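Local coordinates for protein probable starch synthase 4, chloroplastic/amyloplastic (Arabidopsis thaliana, PDB 6GNE) that is a probable plastid starch synthase, a two-domain glycosyltransferase of the GT-B clan that holds adenosine-5'-diphosphate and glycan in this model, at residues 309-315 with 386-391; 340-346 with 368-374; 80-85 with 96-102; 17-23 with 48-53. One frame throughout, in Å; residues are numbered along the deposited sequence.

Contact 1. Residues 309-315 with 386-391; sequences RPLVGCI and ASDLFI. With ADP (adenosine-5'-diphosphate), chain F.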
# COMPACT_ATOMS: atom_id res chain seq x y z
N ARG A 309 6.55 29.31 11.40
CA ARG A 309 7.64 28.44 11.03
C ARG A 309 6.98 27.17 10.46
O ARG A 309 6.25 26.50 11.18
CB ARG A 309 8.51 28.16 12.25
CG ARG A 309 9.84 27.57 11.89
CD ARG A 309 10.77 27.38 13.08
NE ARG A 309 11.88 28.32 13.09
CZ ARG A 309 13.13 28.11 12.64
NH1 ARG A 309 14.01 29.10 12.76
NH2 ARG A 309 13.54 26.96 12.09
N PRO A 310 7.20 26.87 9.17
CA PRO A 310 6.55 25.70 8.58
C PRO A 310 7.13 24.37 9.11
O PRO A 310 8.35 24.23 9.22
CB PRO A 310 6.82 25.87 7.08
CG PRO A 310 8.10 26.60 7.04
CD PRO A 310 8.09 27.53 8.21
N LEU A 311 6.24 23.45 9.47
CA LEU A 311 6.61 22.11 9.92
C LEU A 311 6.53 21.18 8.72
O LEU A 311 5.47 21.01 8.14
CB LEU A 311 5.67 21.63 11.02
CG LEU A 311 5.92 20.24 11.58
CD1 LEU A 311 7.22 20.20 12.35
CD2 LEU A 311 4.78 19.83 12.50
N VAL A 312 7.66 20.58 8.35
CA VAL A 312 7.74 19.64 7.23
C VAL A 312 7.69 18.25 7.83
O VAL A 312 8.48 17.93 8.72
CB VAL A 312 9.05 19.81 6.44
CG1 VAL A 312 9.13 18.77 5.31
CG2 VAL A 312 9.19 21.23 5.86
N GLY A 313 6.76 17.44 7.39
CA GLY A 313 6.65 16.05 7.87
C GLY A 313 7.01 15.06 6.77
O GLY A 313 6.95 15.36 5.57
N CYS A 314 7.43 13.88 7.21
CA CYS A 314 7.74 12.77 6.36
C CYS A 314 7.45 11.51 7.13
O CYS A 314 8.02 11.30 8.22
CB CYS A 314 9.21 12.80 5.94
SG CYS A 314 9.69 11.41 4.90
N ILE A 315 6.57 10.67 6.58
CA ILE A 315 6.16 9.37 7.14
C ILE A 315 6.33 8.34 6.05
O ILE A 315 5.63 8.38 5.03
CB ILE A 315 4.69 9.37 7.57
CG1 ILE A 315 4.48 10.35 8.73
CG2 ILE A 315 4.27 7.97 7.98
CD1 ILE A 315 3.06 10.79 8.90
N ALA A 386 -0.52 17.77 12.16
CA ALA A 386 0.31 18.90 12.56
C ALA A 386 1.08 19.59 11.42
O ALA A 386 1.31 20.78 11.47
CB ALA A 386 1.29 18.48 13.65
N SER A 387 1.47 18.82 10.41
CA SER A 387 2.43 19.31 9.43
C SER A 387 1.79 20.29 8.44
O SER A 387 0.61 20.16 8.12
CB SER A 387 3.09 18.13 8.70
OG SER A 387 2.15 17.41 7.93
N ASP A 388 2.57 21.27 8.00
CA ASP A 388 2.18 22.20 6.95
C ASP A 388 2.56 21.69 5.57
O ASP A 388 1.89 22.00 4.57
CB ASP A 388 2.87 23.52 7.16
CG ASP A 388 2.55 24.10 8.49
OD1 ASP A 388 1.35 24.34 8.74
OD2 ASP A 388 3.50 24.26 9.30
N LEU A 389 3.66 20.93 5.54
CA LEU A 389 4.21 20.39 4.32
C LEU A 389 4.55 18.92 4.54
O LEU A 389 4.89 18.51 5.66
CB LEU A 389 5.47 21.17 3.96
CG LEU A 389 5.30 22.64 3.54
CD1 LEU A 389 6.60 23.39 3.46
CD2 LEU A 389 4.64 22.68 2.19
N PHE A 390 4.50 18.16 3.46
CA PHE A 390 4.74 16.72 3.49
C PHE A 390 5.53 16.29 2.25
O PHE A 390 5.10 16.56 1.12
CB PHE A 390 3.40 15.95 3.54
CG PHE A 390 3.58 14.50 3.82
CD1 PHE A 390 3.82 13.60 2.78
CD2 PHE A 390 3.59 14.02 5.13
CE1 PHE A 390 4.04 12.26 3.02
CE2 PHE A 390 3.79 12.66 5.39
CZ PHE A 390 4.01 11.78 4.33
N ILE A 391 6.65 15.59 2.46
CA ILE A 391 7.54 15.28 1.32
C ILE A 391 7.48 13.81 0.87
O ILE A 391 7.50 12.92 1.71
CB ILE A 391 9.00 15.69 1.60
CG1 ILE A 391 9.59 15.00 2.84
CG2 ILE A 391 9.11 17.20 1.72
CD1 ILE A 391 11.09 14.80 2.71
PB ADP F . 4.36 1.88 0.72
O1B ADP F . 3.25 0.94 0.35
O2B ADP F . 4.84 1.83 2.14
O3B ADP F . 5.51 1.78 -0.26
PA ADP F . 2.22 3.82 0.59
O1A ADP F . 2.23 5.32 0.54
O2A ADP F . 1.41 3.15 -0.50
O3A ADP F . 3.76 3.37 0.56
O5' ADP F . 1.66 3.27 1.99
C5' ADP F . 2.25 3.64 3.24
C4' ADP F . 1.32 3.48 4.45
O4' ADP F . 2.08 3.07 5.60
C3' ADP F . 0.66 4.77 4.89
O3' ADP F . -0.55 4.47 5.56
C2' ADP F . 1.63 5.35 5.88
O2' ADP F . 1.03 6.25 6.79
C1' ADP F . 2.09 4.11 6.59
N9 ADP F . 3.46 4.20 7.15
C8 ADP F . 4.61 4.10 6.48
N7 ADP F . 5.66 4.18 7.34
C5 ADP F . 5.17 4.34 8.58
C6 ADP F . 5.73 4.50 9.96
N6 ADP F . 7.07 4.52 10.15
N1 ADP F . 4.84 4.63 10.98
C2 ADP F . 3.50 4.63 10.75
N3 ADP F . 2.95 4.49 9.54
C4 ADP F . 3.72 4.35 8.44
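Here two neighbouring parallel strands, 311-317 and 389-392, meet in the middle of the C-terminal Rossmann-like sheet. Start at Ala386, the end of a helix: its CB lies 3.9 Å from Leu311 CD2. At Ser387 the chain leaves helical geometry, and its CB sits 4.0 Å from Gly313 N, in room left by the missing side chain of Gly313; its hydroxyl is hydrogen-bonded to Ser411. Asp388 holds both backbone polar groups of Leu311: Asp388 OD2 accepts a hydrogen bond from Leu311 N (2.9 Å), while Asp388 N donates to Leu311 O (2.9 Å). The same carboxylate forms a salt bridge with Lys293. With Leu389 the strand ladder begins: Leu389 N joins Leu311 O at 3.2 Å, and Gly313 N reaches Leu389 O at 2.8 Å. The Phe390 ring packs by CE2 against Ile315 CD1 (4.0 Å), and Ile391 N closes the ladder on Gly313 O (3.1 Å). Beyond it, Ile315 CG2 comes within 3.7 Å of C4 of ADP. The chemistry thus implies an aspartate standing in for strand pairing at the entry to the sheet, while toward the nucleotide the side chains that meet, Ile315 and Phe390, are apolar.

Contact 2. Residues 340-346 with 368-374; sequences QFVLLGS and HVRLLLK. With ADP (adenosine-5'-diphosphate), chain F.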
# COMPACT_ATOMS: atom_id res chain seq x y z
N GLN A 340 10.97 23.59 10.47
CA GLN A 340 11.16 22.42 11.33
C GLN A 340 10.84 21.16 10.56
O GLN A 340 10.14 21.20 9.55
CB GLN A 340 10.26 22.52 12.55
CG GLN A 340 10.43 23.81 13.36
CD GLN A 340 9.47 23.92 14.53
OE1 GLN A 340 8.29 23.68 14.39
NE2 GLN A 340 9.99 24.31 15.70
N PHE A 341 11.35 20.03 11.03
CA PHE A 341 11.23 18.75 10.34
C PHE A 341 10.98 17.59 11.33
O PHE A 341 11.74 17.40 12.29
CB PHE A 341 12.50 18.48 9.55
CG PHE A 341 12.34 17.46 8.47
CD1 PHE A 341 12.30 16.11 8.76
CD2 PHE A 341 12.21 17.86 7.17
CE1 PHE A 341 12.13 15.17 7.76
CE2 PHE A 341 12.03 16.93 6.15
CZ PHE A 341 11.98 15.58 6.44
N VAL A 342 9.94 16.80 11.06
CA VAL A 342 9.62 15.61 11.81
C VAL A 342 9.59 14.41 10.88
O VAL A 342 8.79 14.38 9.96
CB VAL A 342 8.23 15.71 12.48
CG1 VAL A 342 7.91 14.43 13.22
CG2 VAL A 342 8.26 16.81 13.52
N LEU A 343 10.47 13.44 11.13
CA LEU A 343 10.51 12.21 10.36
C LEU A 343 9.97 11.08 11.23
O LEU A 343 10.39 10.90 12.38
CB LEU A 343 11.93 11.85 9.91
CG LEU A 343 12.16 10.52 9.20
CD1 LEU A 343 11.37 10.46 7.89
CD2 LEU A 343 13.61 10.34 8.87
N LEU A 344 9.05 10.32 10.65
CA LEU A 344 8.63 9.05 11.22
C LEU A 344 8.88 7.98 10.16
O LEU A 344 8.24 7.97 9.14
CB LEU A 344 7.16 9.11 11.58
CG LEU A 344 6.52 7.84 12.12
CD1 LEU A 344 7.28 7.39 13.35
CD2 LEU A 344 5.07 8.15 12.45
N GLY A 345 9.84 7.11 10.41
CA GLY A 345 10.12 6.04 9.46
C GLY A 345 11.12 5.05 10.00
O GLY A 345 11.92 5.40 10.86
N SER A 346 11.06 3.81 9.53
CA SER A 346 12.18 2.91 9.75
C SER A 346 12.51 2.09 8.53
O SER A 346 11.73 2.01 7.61
CB SER A 346 11.98 2.02 11.00
OG SER A 346 10.86 1.22 10.84
N HIS A 368 14.12 22.20 16.44
CA HIS A 368 13.45 22.23 15.14
C HIS A 368 13.48 20.90 14.35
O HIS A 368 12.80 20.79 13.35
CB HIS A 368 14.05 23.36 14.28
CG HIS A 368 14.08 24.68 14.98
ND1 HIS A 368 13.07 25.62 14.88
CD2 HIS A 368 15.00 25.22 15.83
CE1 HIS A 368 13.37 26.67 15.62
NE2 HIS A 368 14.53 26.45 16.21
N VAL A 369 14.24 19.90 14.78
CA VAL A 369 14.31 18.63 14.06
C VAL A 369 14.17 17.44 15.01
O VAL A 369 14.91 17.35 15.97
CB VAL A 369 15.63 18.52 13.27
CG1 VAL A 369 15.73 17.19 12.55
CG2 VAL A 369 15.68 19.63 12.24
N ARG A 370 13.23 16.54 14.72
CA ARG A 370 13.12 15.28 15.46
C ARG A 370 12.89 14.13 14.52
O ARG A 370 12.10 14.24 13.61
CB ARG A 370 12.00 15.34 16.50
CG ARG A 370 12.08 14.23 17.55
CD ARG A 370 13.10 14.45 18.67
NE ARG A 370 12.78 15.62 19.49
CZ ARG A 370 13.41 16.81 19.46
NH1 ARG A 370 14.43 17.03 18.62
NH2 ARG A 370 13.01 17.83 20.26
N LEU A 371 13.62 13.04 14.76
CA LEU A 371 13.54 11.83 13.95
C LEU A 371 13.03 10.72 14.83
O LEU A 371 13.56 10.49 15.90
CB LEU A 371 14.93 11.45 13.42
CG LEU A 371 15.33 12.12 12.12
CD1 LEU A 371 15.37 13.62 12.26
CD2 LEU A 371 16.69 11.62 11.66
N LEU A 372 11.99 10.04 14.36
CA LEU A 372 11.34 8.98 15.14
C LEU A 372 11.48 7.67 14.34
O LEU A 372 10.70 7.37 13.45
CB LEU A 372 9.88 9.36 15.39
CG LEU A 372 9.77 10.62 16.26
CD1 LEU A 372 8.42 11.31 16.05
CD2 LEU A 372 10.03 10.31 17.74
N LEU A 373 12.56 6.95 14.62
CA LEU A 373 12.96 5.81 13.81
C LEU A 373 12.23 4.55 14.24
O LEU A 373 12.79 3.72 14.94
CB LEU A 373 14.47 5.64 13.84
CG LEU A 373 15.23 6.89 13.33
CD1 LEU A 373 16.74 6.59 13.26
CD2 LEU A 373 14.70 7.43 12.01
N LYS A 374 10.97 4.46 13.84
CA LYS A 374 10.08 3.38 14.23
C LYS A 374 8.76 3.42 13.43
O LYS A 374 8.45 4.42 12.81
CB LYS A 374 9.75 3.47 15.74
CG LYS A 374 8.99 4.75 16.12
CD LYS A 374 8.88 4.95 17.62
CE LYS A 374 7.85 6.02 17.91
NZ LYS A 374 7.74 6.24 19.36
PB ADP F . 4.36 1.88 0.72
O1B ADP F . 3.25 0.94 0.35
O2B ADP F . 4.84 1.83 2.14
O3B ADP F . 5.51 1.78 -0.26
PA ADP F . 2.22 3.82 0.59
O1A ADP F . 2.23 5.32 0.54
O2A ADP F . 1.41 3.15 -0.50
O3A ADP F . 3.76 3.37 0.56
O5' ADP F . 1.66 3.27 1.99
C5' ADP F . 2.25 3.64 3.24
C4' ADP F . 1.32 3.48 4.45
O4' ADP F . 2.08 3.07 5.60
C3' ADP F . 0.66 4.77 4.89
O3' ADP F . -0.55 4.47 5.56
C2' ADP F . 1.63 5.35 5.88
O2' ADP F . 1.03 6.25 6.79
C1' ADP F . 2.09 4.11 6.59
N9 ADP F . 3.46 4.20 7.15
C8 ADP F . 4.61 4.10 6.48
N7 ADP F . 5.66 4.18 7.34
C5 ADP F . 5.17 4.34 8.58
C6 ADP F . 5.73 4.50 9.96
N6 ADP F . 7.07 4.52 10.15
N1 ADP F . 4.84 4.63 10.98
C2 ADP F . 3.50 4.63 10.75
N3 ADP F . 2.95 4.49 9.54
C4 ADP F . 3.72 4.35 8.44
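This is the parallel pairing inside a beta-alpha-beta unit: strand 340-346, helix 350-362 and edge strand 369-372 of the Rossmann-like sheet. Five backbone bonds, from Phe341 N to His368 O (2.8 Å) through Gly345 N to Leu372 O (3.2 Å), fix the register, and the side chains alternate between the faces. On one face, Phe341 with chi1 t leans away from the partner strand onto helix 324-336, leaving its CB 4.3 Å from Val369 CG2; next along, Leu343 (t, p) sets its CB 4.1 Å from Leu371 CG. On the other, Leu372 takes m, t and brings CD1 to 4.2 Å from Val342 CG1, whereas Leu344 (t, p) swings CD1 to 3.8 Å from Leu372 CB and 3.2 Å from Lys374 O. Arg370 bends through two successive p torsions, chi2 and chi3, so its guanidinium leaves the strand pair and bonds the carbonyls of Leu300 and His366. An inverse gamma turn centred on Leu373 ends the regular pairing. Lys374 then runs out fully extended past chi1, toward a long, weak ion pair with Asp376. Its backbone does the recognising: N6 of ADP donates to Lys374 O at 3.0 Å.

Contact 3. Residues 80-85 with 96-102; sequences YKNKIW and FIEPQHP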
# COMPACT_ATOMS: atom_id res chain seq x y z
N TYR A 80 -2.00 -31.22 5.45
CA TYR A 80 -1.75 -30.57 6.74
C TYR A 80 -2.99 -29.88 7.29
O TYR A 80 -3.80 -29.35 6.54
CB TYR A 80 -0.62 -29.54 6.65
CG TYR A 80 0.70 -30.17 6.37
CD1 TYR A 80 1.10 -30.42 5.06
CD2 TYR A 80 1.55 -30.53 7.40
CE1 TYR A 80 2.33 -31.01 4.79
CE2 TYR A 80 2.79 -31.11 7.15
CZ TYR A 80 3.17 -31.36 5.85
OH TYR A 80 4.39 -31.96 5.61
N LYS A 81 -3.10 -29.88 8.61
CA LYS A 81 -4.24 -29.28 9.30
C LYS A 81 -4.10 -27.78 9.41
O LYS A 81 -3.00 -27.28 9.64
CB LYS A 81 -4.43 -29.93 10.66
CG LYS A 81 -5.02 -31.32 10.49
CD LYS A 81 -5.20 -32.03 11.82
CE LYS A 81 -5.85 -33.39 11.59
NZ LYS A 81 -5.48 -34.34 12.69
N ASN A 82 -5.21 -27.08 9.19
CA ASN A 82 -5.28 -25.62 9.40
C ASN A 82 -6.44 -25.25 10.34
O ASN A 82 -7.57 -25.66 10.07
CB ASN A 82 -5.51 -24.91 8.06
CG ASN A 82 -4.41 -25.16 7.06
OD1 ASN A 82 -4.59 -25.93 6.12
ND2 ASN A 82 -3.29 -24.51 7.23
N LYS A 83 -6.16 -24.53 11.43
CA LYS A 83 -7.20 -23.90 12.27
C LYS A 83 -7.72 -22.68 11.52
O LYS A 83 -6.94 -21.84 11.11
CB LYS A 83 -6.69 -23.42 13.67
CG LYS A 83 -7.08 -24.28 14.87
CD LYS A 83 -6.47 -25.68 14.77
CE LYS A 83 -7.39 -26.86 15.20
NZ LYS A 83 -7.11 -27.35 16.58
N ILE A 84 -9.04 -22.59 11.37
CA ILE A 84 -9.68 -21.43 10.75
C ILE A 84 -10.27 -20.52 11.84
O ILE A 84 -10.96 -21.00 12.76
CB ILE A 84 -10.79 -21.88 9.77
CG1 ILE A 84 -10.23 -22.90 8.77
CG2 ILE A 84 -11.38 -20.69 9.02
CD1 ILE A 84 -8.93 -22.51 8.10
N TRP A 85 -9.97 -19.22 11.72
CA TRP A 85 -10.52 -18.22 12.63
C TRP A 85 -11.41 -17.28 11.83
O TRP A 85 -11.11 -17.04 10.67
CB TRP A 85 -9.41 -17.42 13.29
CG TRP A 85 -8.50 -18.20 14.17
CD1 TRP A 85 -7.62 -19.17 13.79
CD2 TRP A 85 -8.37 -18.08 15.59
NE1 TRP A 85 -6.95 -19.66 14.87
CE2 TRP A 85 -7.39 -19.00 15.99
CE3 TRP A 85 -8.96 -17.26 16.55
CZ2 TRP A 85 -7.00 -19.15 17.33
CZ3 TRP A 85 -8.58 -17.39 17.85
CH2 TRP A 85 -7.62 -18.35 18.23
N PHE A 96 -9.02 -15.92 9.03
CA PHE A 96 -7.59 -16.01 9.30
C PHE A 96 -7.18 -17.48 9.32
O PHE A 96 -7.74 -18.27 10.07
CB PHE A 96 -7.25 -15.40 10.65
CG PHE A 96 -7.73 -14.00 10.86
CD1 PHE A 96 -8.98 -13.77 11.39
CD2 PHE A 96 -6.92 -12.92 10.58
CE1 PHE A 96 -9.42 -12.48 11.62
CE2 PHE A 96 -7.35 -11.62 10.80
CZ PHE A 96 -8.61 -11.41 11.31
N ILE A 97 -6.20 -17.85 8.51
CA ILE A 97 -5.75 -19.24 8.44
C ILE A 97 -4.55 -19.41 9.38
O ILE A 97 -3.55 -18.72 9.24
CB ILE A 97 -5.39 -19.63 6.99
CG1 ILE A 97 -6.60 -19.40 6.06
CG2 ILE A 97 -4.97 -21.08 6.90
CD1 ILE A 97 -6.37 -19.87 4.63
N GLU A 98 -4.68 -20.33 10.34
CA GLU A 98 -3.58 -20.72 11.22
C GLU A 98 -3.05 -22.12 10.87
O GLU A 98 -3.63 -23.12 11.28
CB GLU A 98 -4.03 -20.66 12.68
CG GLU A 98 -2.88 -20.72 13.65
CD GLU A 98 -3.28 -20.67 15.11
OE1 GLU A 98 -4.48 -20.76 15.52
OE2 GLU A 98 -2.30 -20.58 15.87
N PRO A 99 -1.95 -22.21 10.10
CA PRO A 99 -1.45 -23.55 9.74
C PRO A 99 -0.82 -24.30 10.90
O PRO A 99 -0.22 -23.72 11.80
CB PRO A 99 -0.40 -23.28 8.66
CG PRO A 99 -0.73 -21.91 8.15
CD PRO A 99 -1.22 -21.16 9.36
N GLN A 100 -1.01 -25.61 10.86
CA GLN A 100 -0.44 -26.54 11.84
C GLN A 100 0.52 -27.36 10.97
O GLN A 100 0.29 -28.55 10.68
CB GLN A 100 -1.53 -27.43 12.47
CG GLN A 100 -2.84 -26.75 12.89
CD GLN A 100 -2.91 -26.43 14.37
OE1 GLN A 100 -3.60 -27.12 15.13
NE2 GLN A 100 -2.20 -25.39 14.78
N HIS A 101 1.53 -26.68 10.45
CA HIS A 101 2.59 -27.31 9.69
C HIS A 101 3.81 -27.14 10.58
O HIS A 101 3.99 -26.06 11.14
CB HIS A 101 2.77 -26.56 8.36
CG HIS A 101 3.83 -27.12 7.47
ND1 HIS A 101 5.17 -26.94 7.71
CD2 HIS A 101 3.75 -27.85 6.32
CE1 HIS A 101 5.88 -27.53 6.77
NE2 HIS A 101 5.04 -28.09 5.91
N PRO A 102 4.66 -28.17 10.72
CA PRO A 102 5.80 -28.07 11.67
C PRO A 102 6.73 -26.84 11.50
O PRO A 102 7.34 -26.42 12.45
CB PRO A 102 6.59 -29.37 11.47
CG PRO A 102 5.91 -30.11 10.37
CD PRO A 102 4.57 -29.49 10.09
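Strands 78-89 and 92-100 form an antiparallel beta hairpin, and these segments are its body, their axes approaching to 4.5 Å with directions 151° apart. Hydrogen-bonded pairs are Trp85 with Phe96, where Trp85 N meets Phe96 O and Phe96 N meets Trp85 O, both at 2.9 Å, and Lys83 with Glu98, where Glu98 N reaches Lys83 O at 2.8 Å and Lys83 N reaches Glu98 O at 2.9 Å. Asn82 and Pro99 form a non-hydrogen-bonded pair, so the proline, lacking an amide hydrogen, costs the ladder nothing. Beyond it, Gln100 N still bonds Lys81 O at 2.9 Å.

Asn82, Ile84, Ile97 and Pro99 share one face, where helix 117-134 covers it with Tyr123, Phe124 and Ala127; Ile84 CD1 and Ile97 CG2 are 4.4 Å apart. The opposite face is more polar. There Trp85 NE1 donates to Glu98 OE1 at 2.8 Å, and the indole also takes a cation-pi contact from Lys52. Near the end, the Tyr80 ring leans obliquely on the His101 ring, centroids 4.4 Å apart, and its CE2 touches Pro102 CD at 3.8 Å. The chemistry is two-sided: a largely apolar face packs against helix 117-134, while the other ties its indole to a carboxylate in a more open setting.

Contact 4. Residues 17-23 with 48-53; sequences AEMAPVA and IILPKY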
# COMPACT_ATOMS: atom_id res chain seq x y z
N ALA A 17 -1.86 -10.93 1.82
CA ALA A 17 -0.99 -11.07 3.00
C ALA A 17 -1.19 -9.98 4.03
O ALA A 17 -0.67 -10.10 5.13
CB ALA A 17 0.47 -11.13 2.56
N GLU A 18 -1.93 -8.93 3.68
CA GLU A 18 -2.20 -7.80 4.59
C GLU A 18 -3.63 -7.28 4.50
O GLU A 18 -4.29 -7.36 3.46
CB GLU A 18 -1.32 -6.59 4.25
CG GLU A 18 0.17 -6.77 4.43
CD GLU A 18 0.92 -5.52 3.93
OE1 GLU A 18 0.66 -4.39 4.43
OE2 GLU A 18 1.78 -5.67 3.03
N MET A 19 -4.06 -6.71 5.62
CA MET A 19 -5.25 -5.89 5.69
C MET A 19 -5.12 -4.93 6.87
O MET A 19 -4.90 -5.34 8.01
CB MET A 19 -6.49 -6.75 5.87
CG MET A 19 -7.80 -5.97 5.72
SD MET A 19 -9.21 -6.86 6.35
CE MET A 19 -10.39 -5.54 6.43
N ALA A 20 -5.28 -3.65 6.58
CA ALA A 20 -5.23 -2.63 7.61
C ALA A 20 -6.52 -2.69 8.42
O ALA A 20 -7.60 -2.82 7.83
CB ALA A 20 -5.06 -1.26 6.97
N PRO A 21 -6.46 -2.59 9.76
CA PRO A 21 -5.25 -2.34 10.59
C PRO A 21 -4.62 -3.59 11.20
O PRO A 21 -3.55 -3.50 11.73
CB PRO A 21 -5.81 -1.52 11.75
CG PRO A 21 -7.21 -2.05 11.91
CD PRO A 21 -7.69 -2.50 10.55
N VAL A 22 -5.31 -4.73 11.09
CA VAL A 22 -4.95 -5.97 11.74
C VAL A 22 -3.61 -6.56 11.30
O VAL A 22 -2.89 -7.13 12.12
CB VAL A 22 -6.10 -7.02 11.59
CG1 VAL A 22 -6.34 -7.46 10.14
CG2 VAL A 22 -5.83 -8.24 12.45
N ALA A 23 -3.28 -6.43 10.02
CA ALA A 23 -2.01 -6.90 9.51
C ALA A 23 -1.53 -5.96 8.44
O ALA A 23 -1.93 -6.10 7.28
CB ALA A 23 -2.17 -8.30 8.97
N ILE A 48 -12.65 -11.45 3.18
CA ILE A 48 -11.20 -11.41 3.09
C ILE A 48 -10.59 -12.63 3.75
O ILE A 48 -11.07 -13.05 4.78
CB ILE A 48 -10.68 -10.11 3.68
CG1 ILE A 48 -11.18 -8.96 2.78
CG2 ILE A 48 -9.15 -10.11 3.71
CD1 ILE A 48 -11.24 -7.65 3.49
N ILE A 49 -9.57 -13.18 3.12
CA ILE A 49 -8.82 -14.30 3.67
C ILE A 49 -7.38 -13.86 3.90
O ILE A 49 -6.73 -13.42 2.96
CB ILE A 49 -8.88 -15.53 2.76
CG1 ILE A 49 -10.35 -15.99 2.60
CG2 ILE A 49 -8.01 -16.66 3.32
CD1 ILE A 49 -10.57 -17.08 1.55
N LEU A 50 -6.92 -13.96 5.16
CA LEU A 50 -5.57 -13.60 5.60
C LEU A 50 -4.90 -14.75 6.31
O LEU A 50 -5.58 -15.67 6.74
CB LEU A 50 -5.62 -12.45 6.62
CG LEU A 50 -6.23 -11.13 6.17
CD1 LEU A 50 -6.27 -10.16 7.32
CD2 LEU A 50 -5.44 -10.55 5.01
N PRO A 51 -3.58 -14.69 6.48
CA PRO A 51 -2.98 -15.55 7.46
C PRO A 51 -3.28 -15.07 8.87
O PRO A 51 -3.55 -13.89 9.08
CB PRO A 51 -1.48 -15.43 7.18
CG PRO A 51 -1.36 -14.83 5.82
CD PRO A 51 -2.57 -13.93 5.73
N LYS A 52 -3.20 -15.97 9.83
CA LYS A 52 -3.20 -15.61 11.23
C LYS A 52 -1.74 -15.45 11.64
O LYS A 52 -1.09 -16.41 12.07
CB LYS A 52 -3.88 -16.68 12.09
CG LYS A 52 -3.87 -16.35 13.58
CD LYS A 52 -5.25 -16.00 14.14
CE LYS A 52 -5.26 -15.95 15.66
NZ LYS A 52 -4.40 -17.00 16.32
N TYR A 53 -1.23 -14.24 11.50
CA TYR A 53 0.09 -13.91 12.01
C TYR A 53 0.04 -13.82 13.53
O TYR A 53 -0.96 -13.38 14.12
CB TYR A 53 0.58 -12.58 11.48
CG TYR A 53 0.70 -12.48 9.96
CD1 TYR A 53 1.77 -13.04 9.28
CD2 TYR A 53 -0.25 -11.76 9.23
CE1 TYR A 53 1.88 -12.90 7.91
CE2 TYR A 53 -0.14 -11.63 7.86
CZ TYR A 53 0.92 -12.20 7.19
OH TYR A 53 1.01 -12.04 5.83
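A single hydrogen bond spans the two segments: Tyr53 OH donates to Ala17 O at 2.7 Å, the carbonyl lying at the edge of the ring. The remaining side-chain contacts are apolar. Leu50 is the centre of them, with CD1 3.7 Å from Met19 CB and 3.9 Å from Val22 CG1. Met19 SD sits 3.6 Å from Ile48 CD1, and Ala23 CB rests 4.0 Å from Tyr53 CD2. Within 17-23 the backbone folds on itself, Met19 N bonding Ala23 O and Ala23 N bonding Met19 O, each 2.8 Å; Val22 and Ala23 both oppose Met19 as a classic beta bulge, and the peptide before Pro21 is cis. Glu18 points away from strand 45-51: its carboxylate bonds Tyr112 OH and the amides of Val25 and Gly26, and its side chain touches the bound glycan. This is the loop after the first strand of the N-terminal Rossmann-like domain, leading into the K-X-G-G-L motif of starch synthases, here K-V-G-G-L, packed on the neighbouring strand beside the glycan site.

Along the chain contact 4 comes first, then contact 3; later contact 1 opens, and contact 2 lies between its segments. The four fall into two pairs, one per Rossmann-like domain of the GT-B fold. Contacts 3 and 4, centres about 14 Å apart, share the mixed N-terminal sheet, where strands 45-51 and 92-100 are neighbours. Contacts 1 and 2, centres about 10 Å apart, share the parallel C-terminal sheet through strands 311-317 and 340-346, and both touch ADP. Between centres, contact 4 is about 28 Å from contact 2 and contact 3 about 44 Å from contact 1. ADP and one glycan lie in the cleft between the domains, approached by contacts 1, 2 and 4.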